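Local coordinates for protein HIAXHD3 (PDB 3ZXK) that probably removes alpha-L-arabinofuranose side chains from arabinoxylan as an exo-acting family GH43 glycoside hydrolase, a scaffold whose active site has been engineered to add endo-xylanase activity, at residues 229-234 against 285-290; 254-258 against 304-308; 381-387 against 509-513; 202-206 against 222-228. One frame throughout, in Å; residues are numbered along the deposited sequence.

Interaction 1 (229-234 against 285-290); sequences EARTLV and DGWPEV
Segments 229-234 and 285-290 run in nearly the same direction, 27° apart end to end, with CA atoms 8.1 Å apart at R231/W287 closing to 6.0 Å at L233/E289. The first is extended until L233 (phi/psi -95/-52), where the chain turns a corner; L233 and V234 both face E214, a classic beta bulge. D285 (chi1 p) points toward R231, and its OD2 takes a salt-bridged hydrogen bond from R231 NH2 at 2.8 Å and 155°, while OD1 binds T283. At G286 (phi/psi 91/35) a CB would jam against the carbonyl O of D285, which calls for glycine. W287 (chi1 m, chi2 86°) lies beneath the R231 guanidinium: planes at 8°, centres 3.5 Å apart, CZ 3.5 Å from the five-membered ring centroid, a cation-pi stack (R231 m,t,t). At the ring edge, E229 O is 3.5 Å from W287 CH2. Strands 228-232 and 288-290 are outer strands of consecutive blades, the fourth and fifth, of the GH43 beta-propeller, with water in the seam: P288 O and T232 O share one at 2.7 and 3.2 Å. E289 faces away; its OE1 pairs with R281, while OE2 (2.8 Å) shares a water with R231 NH1 (2.9 Å). Another water links V290 N (2.9 Å) to L233 O (2.7 Å), and V290 CG2 packs 4.0 Å from L233 CD1 and 3.9 Å from V234 CG1.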
loop_
_atom_site.group_PDB
_atom_site.type_symbol
_atom_site.label_atom_id
_atom_site.label_comp_id
_atom_site.label_asym_id
_atom_site.label_seq_id
_atom_site.Cartn_x
_atom_site.Cartn_y
_atom_site.Cartn_z
ATOM N N GLU A 229 -13.908 -24.161 -14.682
ATOM C CA GLU A 229 -14.838 -24.605 -13.636
ATOM C C GLU A 229 -14.279 -24.217 -12.265
ATOM O O GLU A 229 -13.069 -24.007 -12.134
ATOM C CB GLU A 229 -15.067 -26.108 -13.708
ATOM C CG GLU A 229 -13.846 -26.948 -13.375
ATOM C CD GLU A 229 -14.129 -28.424 -13.436
ATOM O OE1 GLU A 229 -15.304 -28.801 -13.278
ATOM O OE2 GLU A 229 -13.184 -29.199 -13.678
ATOM N N ALA A 230 -15.149 -24.119 -11.255
ATOM C CA ALA A 230 -14.762 -23.576 -9.943
ATOM C C ALA A 230 -14.904 -24.578 -8.799
ATOM O O ALA A 230 -15.745 -25.483 -8.856
ATOM C CB ALA A 230 -15.580 -22.330 -9.619
ATOM N N ARG A 231 -14.077 -24.388 -7.767
ATOM C CA ARG A 231 -14.298 -24.936 -6.431
ATOM C C ARG A 231 -14.063 -23.814 -5.439
ATOM O O ARG A 231 -13.357 -22.875 -5.723
ATOM C CB ARG A 231 -13.299 -26.048 -6.106
ATOM C CG ARG A 231 -13.526 -27.345 -6.855
ATOM C CD ARG A 231 -12.770 -28.492 -6.207
ATOM N NE ARG A 231 -12.978 -29.719 -6.969
ATOM C CZ ARG A 231 -12.476 -30.902 -6.644
ATOM N NH1 ARG A 231 -11.735 -31.028 -5.553
ATOM N NH2 ARG A 231 -12.712 -31.963 -7.419
ATOM N N THR A 232 -14.641 -23.936 -4.254
ATOM C CA THR A 232 -14.380 -22.976 -3.193
ATOM C C THR A 232 -12.991 -23.199 -2.604
ATOM O O THR A 232 -12.587 -24.336 -2.342
ATOM C CB THR A 232 -15.459 -23.112 -2.127
ATOM O OG1 THR A 232 -16.716 -22.761 -2.726
ATOM C CG2 THR A 232 -15.167 -22.196 -0.918
ATOM N N LEU A 233 -12.243 -22.127 -2.423
ATOM C CA LEU A 233 -11.001 -22.205 -1.652
ATOM C C LEU A 233 -11.274 -21.796 -0.195
ATOM O O LEU A 233 -10.911 -22.510 0.757
ATOM C CB LEU A 233 -9.919 -21.327 -2.301
ATOM C CG LEU A 233 -8.508 -21.411 -1.730
ATOM C CD1 LEU A 233 -7.944 -22.824 -1.823
ATOM C CD2 LEU A 233 -7.628 -20.417 -2.468
ATOM N N VAL A 234 -11.901 -20.646 -0.011
ATOM C CA VAL A 234 -12.418 -20.280 1.306
ATOM C C VAL A 234 -13.752 -19.594 1.125
ATOM O O VAL A 234 -13.978 -18.886 0.135
ATOM C CB VAL A 234 -11.505 -19.342 2.135
ATOM C CG1 VAL A 234 -10.189 -20.009 2.529
ATOM C CG2 VAL A 234 -11.329 -17.987 1.454
ATOM N N ASP A 285 -7.220 -35.259 -7.146
ATOM C CA ASP A 285 -7.811 -34.850 -8.429
ATOM C C ASP A 285 -7.353 -33.459 -8.947
ATOM O O ASP A 285 -7.902 -32.947 -9.926
ATOM C CB ASP A 285 -9.347 -35.075 -8.512
ATOM C CG ASP A 285 -10.146 -34.268 -7.500
ATOM O OD1 ASP A 285 -9.562 -33.463 -6.742
ATOM O OD2 ASP A 285 -11.400 -34.460 -7.473
ATOM N N GLY A 286 -6.353 -32.860 -8.292
ATOM C CA GLY A 286 -5.665 -31.680 -8.832
ATOM C C GLY A 286 -6.215 -30.322 -8.435
ATOM O O GLY A 286 -6.130 -29.367 -9.217
ATOM N N TRP A 287 -6.718 -30.207 -7.209
ATOM C CA TRP A 287 -7.216 -28.921 -6.719
ATOM C C TRP A 287 -6.549 -28.540 -5.431
ATOM O O TRP A 287 -6.230 -29.420 -4.628
ATOM C CB TRP A 287 -8.703 -29.014 -6.487
ATOM C CG TRP A 287 -9.519 -29.202 -7.726
ATOM C CD1 TRP A 287 -9.831 -30.389 -8.357
ATOM C CD2 TRP A 287 -10.151 -28.157 -8.516
ATOM N NE1 TRP A 287 -10.631 -30.163 -9.455
ATOM C CE2 TRP A 287 -10.853 -28.837 -9.611
ATOM C CE3 TRP A 287 -10.237 -26.764 -8.416
ATOM C CZ2 TRP A 287 -11.605 -28.137 -10.553
ATOM C CZ3 TRP A 287 -10.982 -26.071 -9.383
ATOM C CH2 TRP A 287 -11.648 -26.741 -10.426
ATOM N N PRO A 288 -6.348 -27.233 -5.193
ATOM C CA PRO A 288 -5.736 -26.827 -3.920
ATOM C C PRO A 288 -6.788 -26.628 -2.833
ATOM O O PRO A 288 -7.919 -26.242 -3.134
ATOM C CB PRO A 288 -5.082 -25.477 -4.256
ATOM C CG PRO A 288 -5.954 -24.904 -5.342
ATOM C CD PRO A 288 -6.493 -26.095 -6.126
ATOM N N GLU A 289 -6.411 -26.929 -1.592
ATOM C CA GLU A 289 -7.272 -26.700 -0.413
ATOM C C GLU A 289 -6.480 -26.072 0.719
ATOM O O GLU A 289 -5.319 -26.435 0.944
ATOM C CB GLU A 289 -7.890 -28.019 0.081
ATOM C CG GLU A 289 -8.914 -28.605 -0.881
ATOM C CD GLU A 289 -9.464 -29.957 -0.437
ATOM O OE1 GLU A 289 -8.854 -30.604 0.459
ATOM O OE2 GLU A 289 -10.504 -30.399 -0.994
ATOM N N VAL A 290 -7.105 -25.148 1.450
ATOM C CA VAL A 290 -6.458 -24.537 2.613
ATOM C C VAL A 290 -6.361 -25.547 3.757
ATOM O O VAL A 290 -7.336 -26.235 4.071
ATOM C CB VAL A 290 -7.206 -23.250 3.045
ATOM C CG1 VAL A 290 -6.757 -22.766 4.416
ATOM C CG2 VAL A 290 -6.980 -22.178 1.998
HETATM O O HOH W 1 -10.957 -29.228 -3.444
HETATM O O HOH W 2 -11.917 -34.248 -4.816
HETATM O O HOH W 3 -10.566 -26.454 -3.650
HETATM O O HOH W 4 -9.951 -25.062 0.774
#

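Interaction 2 (254-258 against 304-308); sequences DAPDG and IPVRG
A type I beta turn spans A255 to G258, with P256 at phi/psi -56/-27 and D257 at -79/2, closed by G258 N to A255 O at 2.9 Å. G258 follows at 88/-4, angles that would jam a CB against the preceding carbonyl. Segment 304-308 is irregular: P305 bends at -68/-27, V306 and R307 are extended (-130/129 and -92/139), and G308 adopts positive phi. The backbones come nearest at A255 and P305, CA to CA 6.7 Å, and the small contact buries 180 Å² in all. One water spans the gap, accepting from D257 N at 3.2 Å and donating to P305 O at 3.1 Å. On the apolar side, V306 (chi1 t) sets CG2 3.8 Å from P256 CD and 4.2 Å from A255 CB. On the exposed side R307 folds back through m,t,m torsions so that NH2 donates to D257 OD2 at 2.9 Å, nearly linear at 176°, in a salt bridge at the guanidinium edge; D257 (chi1 p) gives OD1 to T259. The turn joins strands 250-254 and 260-267 of the fifth propeller blade; segment 304-308 follows strand 301-303. F29, from strand 28-32 of the first blade, touches A255, P256 and V306 alike, placing the contact where the last and first blades of the five-bladed propeller meet, while P305 packs on F8 of strand 7-9 and H261 of strand 260-267.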
loop_
_atom_site.group_PDB
_atom_site.type_symbol
_atom_site.label_atom_id
_atom_site.label_comp_id
_atom_site.label_asym_id
_atom_site.label_seq_id
_atom_site.Cartn_x
_atom_site.Cartn_y
_atom_site.Cartn_z
ATOM N N ASP A 254 4.404 -21.010 -4.527
ATOM C CA ASP A 254 5.153 -22.202 -4.173
ATOM C C ASP A 254 6.434 -21.796 -3.452
ATOM O O ASP A 254 7.113 -20.851 -3.869
ATOM C CB ASP A 254 5.511 -23.027 -5.421
ATOM C CG ASP A 254 6.223 -22.211 -6.535
ATOM O OD1 ASP A 254 5.673 -21.174 -7.002
ATOM O OD2 ASP A 254 7.280 -22.658 -7.027
ATOM N N ALA A 255 6.755 -22.497 -2.374
ATOM C CA ALA A 255 8.064 -22.335 -1.722
ATOM C C ALA A 255 9.109 -23.200 -2.435
ATOM O O ALA A 255 8.761 -24.073 -3.250
ATOM C CB ALA A 255 7.970 -22.686 -0.239
ATOM N N PRO A 256 10.399 -22.959 -2.162
ATOM C CA PRO A 256 11.414 -23.785 -2.820
ATOM C C PRO A 256 11.249 -25.296 -2.590
ATOM O O PRO A 256 11.645 -26.081 -3.449
ATOM C CB PRO A 256 12.726 -23.274 -2.211
ATOM C CG PRO A 256 12.427 -21.857 -1.877
ATOM C CD PRO A 256 11.012 -21.875 -1.365
ATOM N N ASP A 257 10.651 -25.703 -1.472
ATOM C CA ASP A 257 10.452 -27.138 -1.193
ATOM C C ASP A 257 9.253 -27.742 -1.962
ATOM O O ASP A 257 8.944 -28.931 -1.821
ATOM C CB ASP A 257 10.379 -27.389 0.328
ATOM C CG ASP A 257 9.088 -26.870 0.972
ATOM O OD1 ASP A 257 8.308 -26.164 0.301
ATOM O OD2 ASP A 257 8.843 -27.193 2.161
ATOM N N GLY A 258 8.595 -26.931 -2.793
ATOM C CA GLY A 258 7.437 -27.393 -3.581
ATOM C C GLY A 258 6.079 -27.273 -2.898
ATOM O O GLY A 258 5.036 -27.564 -3.501
ATOM N N ILE A 304 6.834 -22.584 9.586
ATOM C CA ILE A 304 7.473 -21.581 8.758
ATOM C C ILE A 304 7.582 -22.125 7.314
ATOM O O ILE A 304 7.950 -23.260 7.102
ATOM C CB ILE A 304 8.849 -21.157 9.364
ATOM C CG1 ILE A 304 9.332 -19.843 8.742
ATOM C CG2 ILE A 304 9.863 -22.301 9.289
ATOM C CD1 ILE A 304 8.581 -18.635 9.239
ATOM N N PRO A 305 7.226 -21.321 6.302
ATOM C CA PRO A 305 7.221 -21.892 4.937
ATOM C C PRO A 305 8.603 -22.243 4.396
ATOM O O PRO A 305 8.722 -23.120 3.538
ATOM C CB PRO A 305 6.551 -20.786 4.102
ATOM C CG PRO A 305 5.674 -20.058 5.115
ATOM C CD PRO A 305 6.504 -20.041 6.376
ATOM N N VAL A 306 9.626 -21.555 4.885
ATOM C CA VAL A 306 11.005 -21.848 4.502
ATOM C C VAL A 306 11.839 -21.969 5.758
ATOM O O VAL A 306 11.806 -21.074 6.593
ATOM C CB VAL A 306 11.588 -20.762 3.556
ATOM C CG1 VAL A 306 13.076 -20.982 3.282
ATOM C CG2 VAL A 306 10.819 -20.775 2.251
ATOM N N ARG A 307 12.590 -23.066 5.864
ATOM C CA ARG A 307 13.420 -23.363 7.045
ATOM C C ARG A 307 14.814 -22.818 6.824
ATOM O O ARG A 307 15.347 -22.928 5.724
ATOM C CB ARG A 307 13.450 -24.879 7.361
ATOM C CG ARG A 307 12.059 -25.415 7.736
ATOM C CD ARG A 307 11.892 -26.921 7.490
ATOM N NE ARG A 307 11.918 -27.258 6.074
ATOM C CZ ARG A 307 10.887 -27.157 5.245
ATOM N NH1 ARG A 307 9.701 -26.702 5.660
ATOM N NH2 ARG A 307 11.048 -27.512 3.980
ATOM N N GLY A 308 15.398 -22.224 7.863
ATOM C CA GLY A 308 16.750 -21.663 7.775
ATOM C C GLY A 308 16.858 -20.577 6.718
ATOM O O GLY A 308 17.857 -20.483 6.015
HETATM O O HOH W 5 10.654 -24.190 1.367
#

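Interaction 3 (381-387 against 509-513); sequences ASGIFRL and RFGVF
Two strands belonging to different sheets face one another here, their axes 8.3 Å apart at closest approach and their N-to-C directions only 13° apart. CA atoms align G383 with F510 (6.7 Å) and F385 with V512 (7.7 Å). Along 381-387 the odd-numbered positions face the partner. A381 starts the series, its CB 4.4 Å and its O 3.7 Å from F510 CZ, the latter at the ring edge. S382 turns away to bind D462. G383 CA makes a CH-pi contact over the F510 face, 3.9 Å from the centroid and 16° off the normal, and G383 N is 3.4 Å from F510 CZ. An ideal CB here would come within 2.8 Å of F510 CD2, so the glycine permits the close approach of that m-rotamer phenylalanine. F385 (chi1 m, chi2 -87°) reaches across to V512, whose CB makes a CH-pi contact 4.0 Å from the ring centroid, with CE1 to CG1 at 3.7 Å; F385 CE2 is also 3.5 Å from G511 O and 4.4 Å from F510 CB. L387 ends the row, CD2 to V512 CG2 at 4.1 Å. Such apolar interdigitation forms part of the core between the facing sheets of the C-terminal concanavalin A-like beta-sandwich. In one sheet strand 380-388 lies between 523-533 and 457-464, and F529 of the former meets the F385 ring; in the other, strand 509-516 lies between 372-375 and 396-403.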
loop_
_atom_site.group_PDB
_atom_site.type_symbol
_atom_site.label_atom_id
_atom_site.label_comp_id
_atom_site.label_asym_id
_atom_site.label_seq_id
_atom_site.Cartn_x
_atom_site.Cartn_y
_atom_site.Cartn_z
ATOM N N ALA A 381 0.757 2.070 17.213
ATOM C CA ALA A 381 2.076 2.655 16.963
ATOM C C ALA A 381 2.072 4.145 17.172
ATOM O O ALA A 381 1.045 4.817 16.965
ATOM C CB ALA A 381 2.568 2.349 15.548
ATOM N N SER A 382 3.242 4.645 17.547
ATOM C CA SER A 382 3.443 6.062 17.726
ATOM C C SER A 382 4.310 6.540 16.576
ATOM O O SER A 382 5.304 5.902 16.273
ATOM C CB SER A 382 4.165 6.298 19.053
ATOM O OG SER A 382 4.269 7.667 19.302
ATOM N N GLY A 383 3.909 7.618 15.890
ATOM C CA GLY A 383 4.765 8.195 14.842
ATOM C C GLY A 383 5.232 9.567 15.293
ATOM O O GLY A 383 4.418 10.422 15.670
ATOM N N ILE A 384 6.540 9.786 15.280
ATOM C CA ILE A 384 7.129 11.034 15.758
ATOM C C ILE A 384 7.917 11.728 14.645
ATOM O O ILE A 384 8.844 11.150 14.072
ATOM C CB ILE A 384 8.039 10.783 16.962
ATOM C CG1 ILE A 384 7.258 10.038 18.052
ATOM C CG2 ILE A 384 8.650 12.092 17.493
ATOM C CD1 ILE A 384 8.090 9.754 19.274
ATOM N N PHE A 385 7.513 12.948 14.318
ATOM C CA PHE A 385 8.209 13.803 13.363
ATOM C C PHE A 385 8.987 14.879 14.103
ATOM O O PHE A 385 8.470 15.502 15.038
ATOM C CB PHE A 385 7.214 14.476 12.422
ATOM C CG PHE A 385 6.575 13.548 11.421
ATOM C CD1 PHE A 385 7.203 13.282 10.193
ATOM C CD2 PHE A 385 5.343 12.952 11.698
ATOM C CE1 PHE A 385 6.588 12.451 9.267
ATOM C CE2 PHE A 385 4.736 12.131 10.768
ATOM C CZ PHE A 385 5.352 11.877 9.557
ATOM N N ARG A 386 10.220 15.115 13.672
ATOM C CA ARG A 386 11.083 16.137 14.247
ATOM C C ARG A 386 11.303 17.203 13.162
ATOM O O ARG A 386 11.741 16.872 12.054
ATOM C CB ARG A 386 12.397 15.492 14.700
ATOM C CG ARG A 386 13.344 16.439 15.410
ATOM C CD ARG A 386 14.711 15.817 15.569
ATOM N NE ARG A 386 15.602 16.697 16.304
ATOM C CZ ARG A 386 16.810 16.340 16.711
ATOM N NH1 ARG A 386 17.268 15.116 16.458
ATOM N NH2 ARG A 386 17.556 17.201 17.381
ATOM N N LEU A 387 10.940 18.453 13.458
ATOM C CA LEU A 387 10.944 19.543 12.459
ATOM C C LEU A 387 11.688 20.774 12.902
ATOM O O LEU A 387 11.770 21.063 14.106
ATOM C CB LEU A 387 9.521 19.949 12.062
ATOM C CG LEU A 387 8.656 18.847 11.446
ATOM C CD1 LEU A 387 7.809 18.182 12.517
ATOM C CD2 LEU A 387 7.799 19.456 10.358
ATOM N N ARG A 509 -2.958 6.676 7.660
ATOM C CA ARG A 509 -1.492 6.849 7.551
ATOM C C ARG A 509 -0.971 7.940 8.479
ATOM O O ARG A 509 -1.739 8.792 8.950
ATOM C CB ARG A 509 -1.090 7.184 6.096
ATOM C CG ARG A 509 -1.325 6.011 5.177
ATOM C CD ARG A 509 -0.779 6.315 3.817
ATOM N NE ARG A 509 -0.799 5.098 3.009
ATOM C CZ ARG A 509 -0.029 4.899 1.943
ATOM N NH1 ARG A 509 0.829 5.846 1.557
ATOM N NH2 ARG A 509 -0.109 3.772 1.274
ATOM N N PHE A 510 0.341 7.894 8.728
ATOM C CA PHE A 510 1.078 9.006 9.332
ATOM C C PHE A 510 1.577 9.906 8.194
ATOM O O PHE A 510 2.030 9.411 7.153
ATOM C CB PHE A 510 2.338 8.540 10.089
ATOM C CG PHE A 510 2.078 7.736 11.338
ATOM C CD1 PHE A 510 1.169 8.153 12.317
ATOM C CD2 PHE A 510 2.835 6.606 11.572
ATOM C CE1 PHE A 510 0.997 7.407 13.483
ATOM C CE2 PHE A 510 2.673 5.852 12.736
ATOM C CZ PHE A 510 1.748 6.257 13.684
ATOM N N GLY A 511 1.488 11.214 8.366
ATOM C CA GLY A 511 2.008 12.107 7.355
ATOM C C GLY A 511 2.529 13.413 7.876
ATOM O O GLY A 511 2.256 13.803 9.008
ATOM N N VAL A 512 3.304 14.085 7.027
ATOM C CA VAL A 512 3.788 15.432 7.314
ATOM C C VAL A 512 3.380 16.326 6.141
ATOM O O VAL A 512 3.459 15.909 4.976
ATOM C CB VAL A 512 5.311 15.466 7.594
ATOM C CG1 VAL A 512 6.140 14.810 6.494
ATOM C CG2 VAL A 512 5.758 16.893 7.911
ATOM N N PHE A 513 2.886 17.517 6.458
ATOM C CA PHE A 513 2.374 18.452 5.444
ATOM C C PHE A 513 2.914 19.849 5.679
ATOM O O PHE A 513 3.366 20.188 6.778
ATOM C CB PHE A 513 0.844 18.479 5.469
ATOM C CG PHE A 513 0.250 19.063 6.747
ATOM C CD1 PHE A 513 0.029 18.245 7.862
ATOM C CD2 PHE A 513 -0.047 20.426 6.847
ATOM C CE1 PHE A 513 -0.507 18.774 9.029
ATOM C CE2 PHE A 513 -0.604 20.945 8.001
ATOM C CZ PHE A 513 -0.802 20.125 9.100
#

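Interaction 4 (202-206 against 222-228); sequences NYYIL and GSPFGPY
Within the fourth blade of the propeller, segment 202-206 of the second strand, 202-209, is covered by the loop that joins the third strand to the fourth; CA atoms come nearest at Y203/P224 (5.9 Å) and Y204/Y228 (8.3 Å). That loop begins with G222 at positive phi, makes a type I turn from S223 to G226 (G226 N to S223 O 2.9 Å), includes an ST turn with F225 N on S223 OG at 3.0 Å, and passes a cis peptide before P227. Y203 (chi1 m, chi2 87°) fills the hollow of the 222-224 bend: P224 CD covers one ring face, 4.0 Å from the centroid, and G222 O meets the edge, 3.2 Å from Y203 CE1. Its hydroxyl binds D149. I205 (m,t) packs CD1 on the Y228 face, a CH-pi contact 3.6 Å from the centroid and 22° off the normal. The tip of Y228 (chi1 m) wedges between strand and turn: its OH lies 3.6 Å from Y203 CB and donates to P224 O at 2.7 Å.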
loop_
_atom_site.group_PDB
_atom_site.type_symbol
_atom_site.label_atom_id
_atom_site.label_comp_id
_atom_site.label_asym_id
_atom_site.label_seq_id
_atom_site.Cartn_x
_atom_site.Cartn_y
_atom_site.Cartn_z
ATOM N N ASN A 202 -1.537 -27.458 -15.933
ATOM C CA ASN A 202 -2.898 -26.942 -15.900
ATOM C C ASN A 202 -2.977 -25.436 -15.653
ATOM O O ASN A 202 -2.082 -24.867 -15.054
ATOM C CB ASN A 202 -3.680 -27.661 -14.799
ATOM C CG ASN A 202 -3.967 -29.110 -15.126
ATOM O OD1 ASN A 202 -4.461 -29.432 -16.203
ATOM N ND2 ASN A 202 -3.674 -29.993 -14.186
ATOM N N TYR A 203 -4.070 -24.816 -16.074
ATOM C CA TYR A 203 -4.280 -23.385 -15.844
ATOM C C TYR A 203 -5.289 -23.160 -14.736
ATOM O O TYR A 203 -6.369 -23.745 -14.733
ATOM C CB TYR A 203 -4.752 -22.680 -17.124
ATOM C CG TYR A 203 -3.712 -22.759 -18.217
ATOM C CD1 TYR A 203 -3.667 -23.849 -19.083
ATOM C CD2 TYR A 203 -2.735 -21.749 -18.359
ATOM C CE1 TYR A 203 -2.695 -23.966 -20.064
ATOM C CE2 TYR A 203 -1.752 -21.845 -19.347
ATOM C CZ TYR A 203 -1.751 -22.949 -20.210
ATOM O OH TYR A 203 -0.784 -23.104 -21.202
ATOM N N TYR A 204 -4.905 -22.315 -13.799
ATOM C CA TYR A 204 -5.737 -21.947 -12.671
ATOM C C TYR A 204 -5.915 -20.437 -12.636
ATOM O O TYR A 204 -4.986 -19.655 -12.928
ATOM C CB TYR A 204 -5.111 -22.416 -11.352
ATOM C CG TYR A 204 -4.981 -23.922 -11.219
ATOM C CD1 TYR A 204 -3.924 -24.594 -11.800
ATOM C CD2 TYR A 204 -5.931 -24.680 -10.507
ATOM C CE1 TYR A 204 -3.793 -25.964 -11.689
ATOM C CE2 TYR A 204 -5.795 -26.063 -10.368
ATOM C CZ TYR A 204 -4.733 -26.703 -11.006
ATOM O OH TYR A 204 -4.540 -28.056 -10.916
ATOM N N ILE A 205 -7.091 -20.022 -12.191
ATOM C CA ILE A 205 -7.335 -18.607 -11.919
ATOM C C ILE A 205 -7.968 -18.534 -10.540
ATOM O O ILE A 205 -8.925 -19.247 -10.260
ATOM C CB ILE A 205 -8.267 -17.935 -12.971
ATOM C CG1 ILE A 205 -7.643 -17.998 -14.371
ATOM C CG2 ILE A 205 -8.538 -16.490 -12.567
ATOM C CD1 ILE A 205 -8.588 -17.643 -15.498
ATOM N N LEU A 206 -7.412 -17.711 -9.663
ATOM C CA LEU A 206 -8.037 -17.438 -8.381
ATOM C C LEU A 206 -8.874 -16.185 -8.497
ATOM O O LEU A 206 -8.407 -15.172 -9.039
ATOM C CB LEU A 206 -6.971 -17.224 -7.306
ATOM C CG LEU A 206 -6.821 -18.364 -6.309
ATOM C CD1 LEU A 206 -6.281 -19.611 -7.012
ATOM C CD2 LEU A 206 -5.919 -17.911 -5.151
ATOM N N GLY A 222 -7.659 -27.538 -20.667
ATOM C CA GLY A 222 -6.208 -27.428 -20.625
ATOM C C GLY A 222 -5.683 -26.260 -21.445
ATOM O O GLY A 222 -4.474 -26.105 -21.562
ATOM N N SER A 223 -6.585 -25.460 -22.032
ATOM C CA SER A 223 -6.234 -24.180 -22.682
ATOM C C SER A 223 -6.281 -23.023 -21.685
ATOM O O SER A 223 -7.156 -23.001 -20.822
ATOM C CB SER A 223 -7.251 -23.838 -23.778
ATOM O OG SER A 223 -7.032 -22.539 -24.309
ATOM N N PRO A 224 -5.398 -22.020 -21.849
ATOM C CA PRO A 224 -5.502 -20.823 -21.015
ATOM C C PRO A 224 -6.825 -20.083 -21.192
ATOM O O PRO A 224 -7.243 -19.371 -20.293
ATOM C CB PRO A 224 -4.340 -19.933 -21.506
ATOM C CG PRO A 224 -3.927 -20.506 -22.828
ATOM C CD PRO A 224 -4.236 -21.978 -22.750
ATOM N N PHE A 225 -7.492 -20.283 -22.330
ATOM C CA PHE A 225 -8.756 -19.632 -22.593
ATOM C C PHE A 225 -9.932 -20.395 -21.990
ATOM O O PHE A 225 -11.075 -19.928 -22.053
ATOM C CB PHE A 225 -8.943 -19.435 -24.107
ATOM C CG PHE A 225 -7.890 -18.554 -24.724
ATOM C CD1 PHE A 225 -7.788 -17.217 -24.350
ATOM C CD2 PHE A 225 -6.974 -19.063 -25.650
ATOM C CE1 PHE A 225 -6.805 -16.401 -24.893
ATOM C CE2 PHE A 225 -6.011 -18.243 -26.215
ATOM C CZ PHE A 225 -5.917 -16.916 -25.827
ATOM N N GLY A 226 -9.661 -21.553 -21.377
ATOM C CA GLY A 226 -10.710 -22.286 -20.677
ATOM C C GLY A 226 -11.684 -22.965 -21.626
ATOM O O GLY A 226 -11.275 -23.494 -22.655
ATOM N N PRO A 227 -12.991 -22.969 -21.297
ATOM C CA PRO A 227 -13.651 -22.382 -20.122
ATOM C C PRO A 227 -13.162 -22.966 -18.803
ATOM O O PRO A 227 -12.458 -23.995 -18.788
ATOM C CB PRO A 227 -15.134 -22.720 -20.331
ATOM C CG PRO A 227 -15.157 -23.810 -21.343
ATOM C CD PRO A 227 -13.952 -23.638 -22.197
ATOM N N TYR A 228 -13.529 -22.305 -17.711
ATOM C CA TYR A 228 -13.069 -22.709 -16.395
ATOM C C TYR A 228 -14.207 -23.194 -15.545
ATOM O O TYR A 228 -15.316 -22.667 -15.635
ATOM C CB TYR A 228 -12.421 -21.529 -15.697
ATOM C CG TYR A 228 -11.054 -21.172 -16.253
ATOM C CD1 TYR A 228 -10.911 -20.456 -17.446
ATOM C CD2 TYR A 228 -9.904 -21.533 -15.565
ATOM C CE1 TYR A 228 -9.644 -20.126 -17.937
ATOM C CE2 TYR A 228 -8.633 -21.216 -16.045
ATOM C CZ TYR A 228 -8.504 -20.526 -17.236
ATOM O OH TYR A 228 -7.243 -20.194 -17.705
#

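Interactions 1 and 4 form one continuous region, centres 13 Å apart. The fourth blade meets the fifth where Y204 OH bonds G286 O at 2.7 Å and Y204 CE2 lies 4.3 Å from P288 CD; within the fourth blade, L206 CD2 packs 4.0 Å from L233 CD2. Interaction 2, one segment of which is a turn of the fifth blade, is centred about 21 Å from interaction 1, and their segments alternate along the chain. Interaction 3 lies in the other domain, its centre about 44 Å from that of interaction 1 and across the chain's centre. The glycan pocket draws on both domains, with E192 and H248 from one and F469 and W502 from the other; V234's side chain is about 11 Å from the bound arabinofuranose.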